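Local coordinates for protein oligopeptide ABC transporter OppAIV (Borrelia burgdorferi B31, PDB 4GL8) that probably binds oligopeptides outside the cytoplasmic membrane and delivers them to an ABC transporter for uptake, as solute-binding proteins of family 5 do, at residues 187-190 against 191-195; 273-277 against 278-282; 356-360 against 361-365. All blocks are in the same frame, centred on the assembly; numbering follows the deposited sequence.

Contact 1 of 3, residues 187-190 against 191-195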
# COMPACT_ATOMS: atom_id res chain seq x y z
N MET A 187 -12.82 10.78 -17.42
CA MET A 187 -14.21 10.98 -17.07
C MET A 187 -15.17 10.82 -18.22
O MET A 187 -16.27 10.36 -18.01
CB MET A 187 -14.42 12.31 -16.34
CG MET A 187 -13.93 12.24 -14.89
SD MET A 187 -14.56 10.83 -13.94
CE MET A 187 -16.27 11.29 -13.76
N HIS A 188 -14.75 11.13 -19.45
CA HIS A 188 -15.60 10.91 -20.63
C HIS A 188 -15.98 9.43 -20.81
O HIS A 188 -17.11 9.09 -21.21
CB HIS A 188 -14.98 11.56 -21.90
CG HIS A 188 -13.79 10.84 -22.47
ND1 HIS A 188 -12.53 10.92 -21.92
CD2 HIS A 188 -13.67 10.07 -23.58
CE1 HIS A 188 -11.69 10.21 -22.65
NE2 HIS A 188 -12.35 9.71 -23.68
N VAL A 189 -15.06 8.55 -20.41
CA VAL A 189 -15.22 7.11 -20.58
C VAL A 189 -15.99 6.50 -19.39
O VAL A 189 -16.83 5.64 -19.56
CB VAL A 189 -13.85 6.44 -20.79
CG1 VAL A 189 -13.88 4.96 -20.49
CG2 VAL A 189 -13.33 6.72 -22.20
N ILE A 190 -15.71 6.98 -18.19
CA ILE A 190 -16.48 6.60 -17.00
C ILE A 190 -17.94 7.03 -17.12
O ILE A 190 -18.86 6.26 -16.87
CB ILE A 190 -15.85 7.23 -15.74
CG1 ILE A 190 -14.48 6.59 -15.50
CG2 ILE A 190 -16.79 7.09 -14.53
CD1 ILE A 190 -13.59 7.29 -14.51
N GLU A 191 -18.15 8.27 -17.52
CA GLU A 191 -19.51 8.78 -17.77
C GLU A 191 -20.32 7.86 -18.69
O GLU A 191 -21.48 7.63 -18.47
CB GLU A 191 -19.42 10.11 -18.48
CG GLU A 191 -20.16 11.19 -17.77
CD GLU A 191 -19.25 11.92 -16.82
OE1 GLU A 191 -18.44 12.75 -17.30
OE2 GLU A 191 -19.37 11.65 -15.60
N LYS A 192 -19.65 7.35 -19.72
CA LYS A 192 -20.25 6.53 -20.74
C LYS A 192 -20.48 5.09 -20.28
O LYS A 192 -21.61 4.59 -20.35
CB LYS A 192 -19.33 6.59 -21.95
CG LYS A 192 -19.80 5.85 -23.18
CD LYS A 192 -19.34 6.58 -24.45
CE LYS A 192 -18.94 5.61 -25.56
NZ LYS A 192 -19.63 5.94 -26.85
N TYR A 193 -19.43 4.45 -19.75
CA TYR A 193 -19.42 3.02 -19.47
C TYR A 193 -19.73 2.65 -18.03
O TYR A 193 -19.99 1.48 -17.76
CB TYR A 193 -18.07 2.41 -19.90
CG TYR A 193 -17.91 2.44 -21.40
CD1 TYR A 193 -18.60 1.52 -22.20
CD2 TYR A 193 -17.14 3.42 -22.03
CE1 TYR A 193 -18.49 1.55 -23.58
CE2 TYR A 193 -17.01 3.45 -23.40
CZ TYR A 193 -17.69 2.52 -24.17
OH TYR A 193 -17.60 2.57 -25.53
N GLY A 194 -19.69 3.61 -17.11
CA GLY A 194 -19.91 3.36 -15.69
C GLY A 194 -19.05 2.23 -15.11
O GLY A 194 -17.83 2.18 -15.31
N GLN A 195 -19.70 1.28 -14.44
CA GLN A 195 -19.01 0.13 -13.82
C GLN A 195 -18.21 -0.73 -14.80
O GLN A 195 -17.45 -1.57 -14.36
CB GLN A 195 -20.02 -0.77 -13.08

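Contact 2 of 3, residues 273-277 against 278-282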
# COMPACT_ATOMS: atom_id res chain seq x y z
N ASP A 273 18.76 -20.86 -0.81
CA ASP A 273 19.36 -21.08 -2.13
C ASP A 273 19.24 -19.85 -3.04
O ASP A 273 20.19 -19.48 -3.72
CB ASP A 273 18.70 -22.29 -2.83
CG ASP A 273 18.92 -23.61 -2.08
OD1 ASP A 273 19.47 -23.61 -0.95
OD2 ASP A 273 18.55 -24.68 -2.65
N LEU A 274 18.08 -19.21 -3.05
CA LEU A 274 17.85 -18.08 -3.96
C LEU A 274 18.87 -16.96 -3.74
O LEU A 274 19.40 -16.42 -4.69
CB LEU A 274 16.42 -17.53 -3.82
CG LEU A 274 15.25 -18.50 -4.00
CD1 LEU A 274 13.90 -17.80 -3.81
CD2 LEU A 274 15.30 -19.19 -5.36
N LYS A 275 19.17 -16.63 -2.48
CA LYS A 275 20.16 -15.58 -2.17
C LYS A 275 21.49 -15.76 -2.91
O LYS A 275 22.15 -14.78 -3.22
CB LYS A 275 20.47 -15.55 -0.67
CG LYS A 275 19.35 -15.12 0.25
CD LYS A 275 19.77 -15.33 1.70
CE LYS A 275 18.77 -14.73 2.66
NZ LYS A 275 19.16 -14.95 4.07
N LEU A 276 21.88 -17.01 -3.16
CA LEU A 276 23.14 -17.29 -3.87
C LEU A 276 23.08 -17.00 -5.37
O LEU A 276 24.13 -16.94 -6.02
CB LEU A 276 23.56 -18.76 -3.69
CG LEU A 276 23.73 -19.37 -2.29
CD1 LEU A 276 24.72 -20.53 -2.37
CD2 LEU A 276 24.16 -18.36 -1.22
N ARG A 277 21.89 -16.82 -5.93
CA ARG A 277 21.75 -16.67 -7.38
C ARG A 277 22.03 -15.25 -7.80
O ARG A 277 21.87 -14.29 -7.04
CB ARG A 277 20.35 -17.04 -7.84
CG ARG A 277 19.87 -18.43 -7.44
CD ARG A 277 18.36 -18.56 -7.68
NE ARG A 277 18.00 -18.16 -9.04
CZ ARG A 277 18.10 -18.94 -10.11
NH1 ARG A 277 18.56 -20.17 -10.00
NH2 ARG A 277 17.76 -18.47 -11.30
N ASP A 278 22.42 -15.12 -9.06
CA ASP A 278 22.82 -13.85 -9.62
C ASP A 278 21.61 -13.03 -10.08
O ASP A 278 21.75 -11.84 -10.41
CB ASP A 278 23.78 -14.09 -10.77
CG ASP A 278 25.05 -14.86 -10.34
OD1 ASP A 278 25.42 -14.86 -9.13
OD2 ASP A 278 25.69 -15.45 -11.23
N ASP A 279 20.44 -13.65 -10.10
CA ASP A 279 19.23 -12.99 -10.56
C ASP A 279 18.26 -12.73 -9.41
O ASP A 279 17.10 -12.43 -9.64
CB ASP A 279 18.57 -13.78 -11.70
CG ASP A 279 18.15 -15.18 -11.29
OD1 ASP A 279 17.70 -15.94 -12.19
OD2 ASP A 279 18.25 -15.54 -10.09
N TYR A 280 18.76 -12.83 -8.18
CA TYR A 280 17.97 -12.58 -6.97
C TYR A 280 18.31 -11.19 -6.44
O TYR A 280 19.48 -10.79 -6.44
CB TYR A 280 18.27 -13.62 -5.89
CG TYR A 280 17.63 -13.35 -4.53
CD1 TYR A 280 16.33 -13.77 -4.25
CD2 TYR A 280 18.35 -12.70 -3.52
CE1 TYR A 280 15.74 -13.52 -3.01
CE2 TYR A 280 17.78 -12.46 -2.28
CZ TYR A 280 16.47 -12.87 -2.03
OH TYR A 280 15.90 -12.63 -0.83
N TYR A 281 17.28 -10.50 -5.98
CA TYR A 281 17.39 -9.16 -5.45
C TYR A 281 16.62 -9.08 -4.14
O TYR A 281 15.70 -9.85 -3.91
CB TYR A 281 16.76 -8.17 -6.39
CG TYR A 281 17.45 -7.99 -7.72
CD1 TYR A 281 17.36 -8.97 -8.71
CD2 TYR A 281 18.14 -6.82 -8.02
CE1 TYR A 281 17.97 -8.80 -9.94
CE2 TYR A 281 18.74 -6.65 -9.26
CZ TYR A 281 18.65 -7.65 -10.21
OH TYR A 281 19.23 -7.48 -11.45
N SER A 282 17.00 -8.12 -3.31
CA SER A 282 16.39 -8.00 -2.00
C SER A 282 16.62 -6.60 -1.50
O SER A 282 17.71 -6.05 -1.66
CB SER A 282 17.01 -9.00 -1.02
OG SER A 282 16.35 -8.90 0.22

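Contact 3 of 3, residues 356-360 against 361-365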
# COMPACT_ATOMS: atom_id res chain seq x y z
N LYS A 356 1.98 -13.72 32.20
CA LYS A 356 1.54 -13.02 33.38
C LYS A 356 0.32 -12.15 33.05
O LYS A 356 -0.67 -12.17 33.75
CB LYS A 356 2.71 -12.20 33.90
CG LYS A 356 2.37 -11.17 34.95
CD LYS A 356 1.76 -11.80 36.19
CE LYS A 356 1.51 -10.74 37.26
NZ LYS A 356 0.57 -11.29 38.29
N LEU A 357 0.42 -11.40 31.95
CA LEU A 357 -0.69 -10.58 31.46
C LEU A 357 -1.88 -11.44 31.15
O LEU A 357 -3.01 -11.08 31.46
CB LEU A 357 -0.29 -9.83 30.20
CG LEU A 357 0.70 -8.70 30.46
CD1 LEU A 357 1.67 -8.58 29.28
CD2 LEU A 357 -0.05 -7.40 30.79
N LEU A 358 -1.64 -12.58 30.53
CA LEU A 358 -2.76 -13.43 30.14
C LEU A 358 -3.43 -14.00 31.41
O LEU A 358 -4.67 -14.03 31.48
CB LEU A 358 -2.33 -14.55 29.17
CG LEU A 358 -3.46 -15.23 28.39
CD1 LEU A 358 -3.97 -14.33 27.28
CD2 LEU A 358 -2.99 -16.54 27.77
N ALA A 359 -2.64 -14.45 32.39
CA ALA A 359 -3.21 -14.89 33.68
C ALA A 359 -4.01 -13.78 34.34
O ALA A 359 -5.15 -13.99 34.74
CB ALA A 359 -2.12 -15.36 34.62
N ASP A 360 -3.44 -12.58 34.44
CA ASP A 360 -4.17 -11.42 34.99
C ASP A 360 -5.44 -11.05 34.19
O ASP A 360 -6.36 -10.44 34.70
CB ASP A 360 -3.25 -10.20 35.05
CG ASP A 360 -2.06 -10.40 35.99
OD1 ASP A 360 -1.81 -11.54 36.44
OD2 ASP A 360 -1.35 -9.41 36.28
N ALA A 361 -5.47 -11.40 32.90
CA ALA A 361 -6.65 -11.15 32.08
C ALA A 361 -7.77 -12.14 32.37
O ALA A 361 -8.90 -11.89 31.96
CB ALA A 361 -6.29 -11.19 30.61
N GLY A 362 -7.47 -13.25 33.03
CA GLY A 362 -8.49 -14.25 33.39
C GLY A 362 -8.32 -15.60 32.71
O GLY A 362 -9.21 -16.43 32.80
N TYR A 363 -7.18 -15.84 32.06
CA TYR A 363 -6.92 -17.09 31.32
C TYR A 363 -5.61 -17.74 31.76
O TYR A 363 -4.69 -17.89 30.96
CB TYR A 363 -6.90 -16.82 29.81
CG TYR A 363 -8.02 -15.91 29.40
CD1 TYR A 363 -9.28 -16.42 29.19
CD2 TYR A 363 -7.82 -14.54 29.30
CE1 TYR A 363 -10.33 -15.60 28.85
CE2 TYR A 363 -8.88 -13.70 28.98
CZ TYR A 363 -10.14 -14.25 28.76
OH TYR A 363 -11.23 -13.47 28.44
N PRO A 364 -5.50 -18.09 33.05
CA PRO A 364 -4.23 -18.66 33.48
C PRO A 364 -3.93 -19.95 32.71
O PRO A 364 -4.84 -20.74 32.41
CB PRO A 364 -4.44 -18.90 34.98
CG PRO A 364 -5.92 -19.06 35.12
CD PRO A 364 -6.48 -18.06 34.15
N ASN A 365 -2.67 -20.13 32.34
CA ASN A 365 -2.24 -21.22 31.44
C ASN A 365 -3.17 -21.46 30.25
O ASN A 365 -3.29 -22.58 29.76
CB ASN A 365 -2.00 -22.53 32.21
CG ASN A 365 -1.12 -23.51 31.42
OD1 ASN A 365 -0.12 -23.11 30.82
ND2 ASN A 365 -1.52 -24.79 31.39

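Contact 1 of 3, residues 187-190 against 191-195
V189 and Y193, one helical turn apart, meet through CG1 of the valine and CD2 of the tyrosine ring at 3.9 Å, their side chains crossing at a slant. CG1 of V189 is trans to the backbone N (chi1 160°), which sends this branch along the helix toward Y193. The carbonyl O of V189 sits at the ring's edge, near its plane, 3.3 Å from Y193 CD2, and the same oxygen accepts the amide of Y193 in a nearly straight bond, N to O 2.9 Å. K192 lays its CG over one face of the Y193 ring, near the rim. On another side of the helix, M187 curls at chi2 and chi3 so that its methyl CE comes within 3.6 Å of E191 OE2. This is an i to i+4 pair along the short helix 187-193, whose backbone bonds run from E191 N to M187 O at 2.9 Å to G194 N to I190 O at 2.8 Å. G194 then leaves the helix with positive phi (52°), a conformation that favours glycine. K192 N has weak bonds to both H188 O and V189 O. Further out, H188 NE2 is hydrogen-bonded to D103, and the H188 ring meets that of W101 at an inclination of about 50°. V189 CG2 covers part of one face of the imidazole. M187 and I190 lean on helix 109-119 through R118, M187 also touching K114, while V189 packs on V204 and Y193 on N202.

Contact 2 of 3, residues 273-277 against 278-282
Two successive type I beta turns, L274 to R277 and R277 to Y280, fold the chain back so that Y280 lies against L274 and K275. The Y280 ring turns one face to the backbone there: K275 CA stands 4.1 Å from the ring centroid in a CH-pi contact. L274 CB meets Y280 CD1 at 3.8 Å, while K275 runs beside the ring in the same direction, its CG near CE2. The Y280 CG is trans to the backbone N (chi1 173°), which lays the ring along the preceding turn. R277 and D279 form a side-on, two-pronged salt bridge. R277 NE reaches the syn lone pair of D279 OD2 at 2.8 Å, and R277 NH2 reaches D279 OD1 at 2.7 Å. The guanidinium and carboxylate planes are 39° apart, and both oxygens lie somewhat out of the guanidinium plane. D279 OD1 also bonds to the hydroxyl of Y254, fixing the carboxylate from a second side chain. The turns join helix 271-274 to strand 280-285: L274 and R277 rest on helix 247-255, and Y280 OH bonds to S501 of the adjacent antiparallel strand 492-504.

Contact 3 of 3, residues 356-360 against 361-365
L358 and Y363 cross at about a right angle where helix 351-361 ends in a Schellman motif, with L358 CG 4.0 Å from Y363 CB. L358 carries its CG trans to the backbone N (chi1 -163°), which swings the branched end round to the chain that returns past the helix. There L358 CG and CD2 both lie 3.9 Å from the carbonyl O of Y363. The tyrosine ring leads off from this crossing and meets F369 edge-to-face; L358 itself packs on F369 and I399. Beside this pair, A359 CB touches P364 CB at 4.2 Å, an apolar contact made as the chain returns past the last turn. A361 CB lies 3.4 Å from the carbonyl oxygens of both L357 and L358, while A361 touches V305 of helix 303-311 and N302 just before it.

The backbone holds these side chains in place. Y363 N donates to L358 O at 3.1 Å, the 6-to-1 bond of the motif, and G362 N to A359 O at 3.0 Å. L358 O takes further weak bonds from A361 N and G362 N, so three amides converge on one oxygen. G362 has phi 114°, and at its backbone angles a CB would press against the preceding carbonyl, which calls for glycine. On the exposed side of the last turn, K356 and D360 are joined by a salt bridge within the helix; the lysine NZ meets the syn lone pair of D360 OD1 at 3.0 Å.

In the fold
The contacts follow one another along the chain as 1, 2 and 3, each a local turn or helix end. Contact 1 takes in the whole of helix 187-193 and its C-terminal exit, contact 2 links helix 271-274 to strand 280-285, and contact 3 ends helix 351-361 before strand 372-377. None touches another: nearest atoms are about 35 Å apart for contacts 1 and 2, about 31 Å for 2 and 3 and about 44 Å for 1 and 3. Contacts 1 and 3 lie on opposite sides of the chain's centre, their own centres about 57 Å apart. All three belong to the part of the chain characteristic of family 5 solute-binding proteins, each shaping backbone at a separate place.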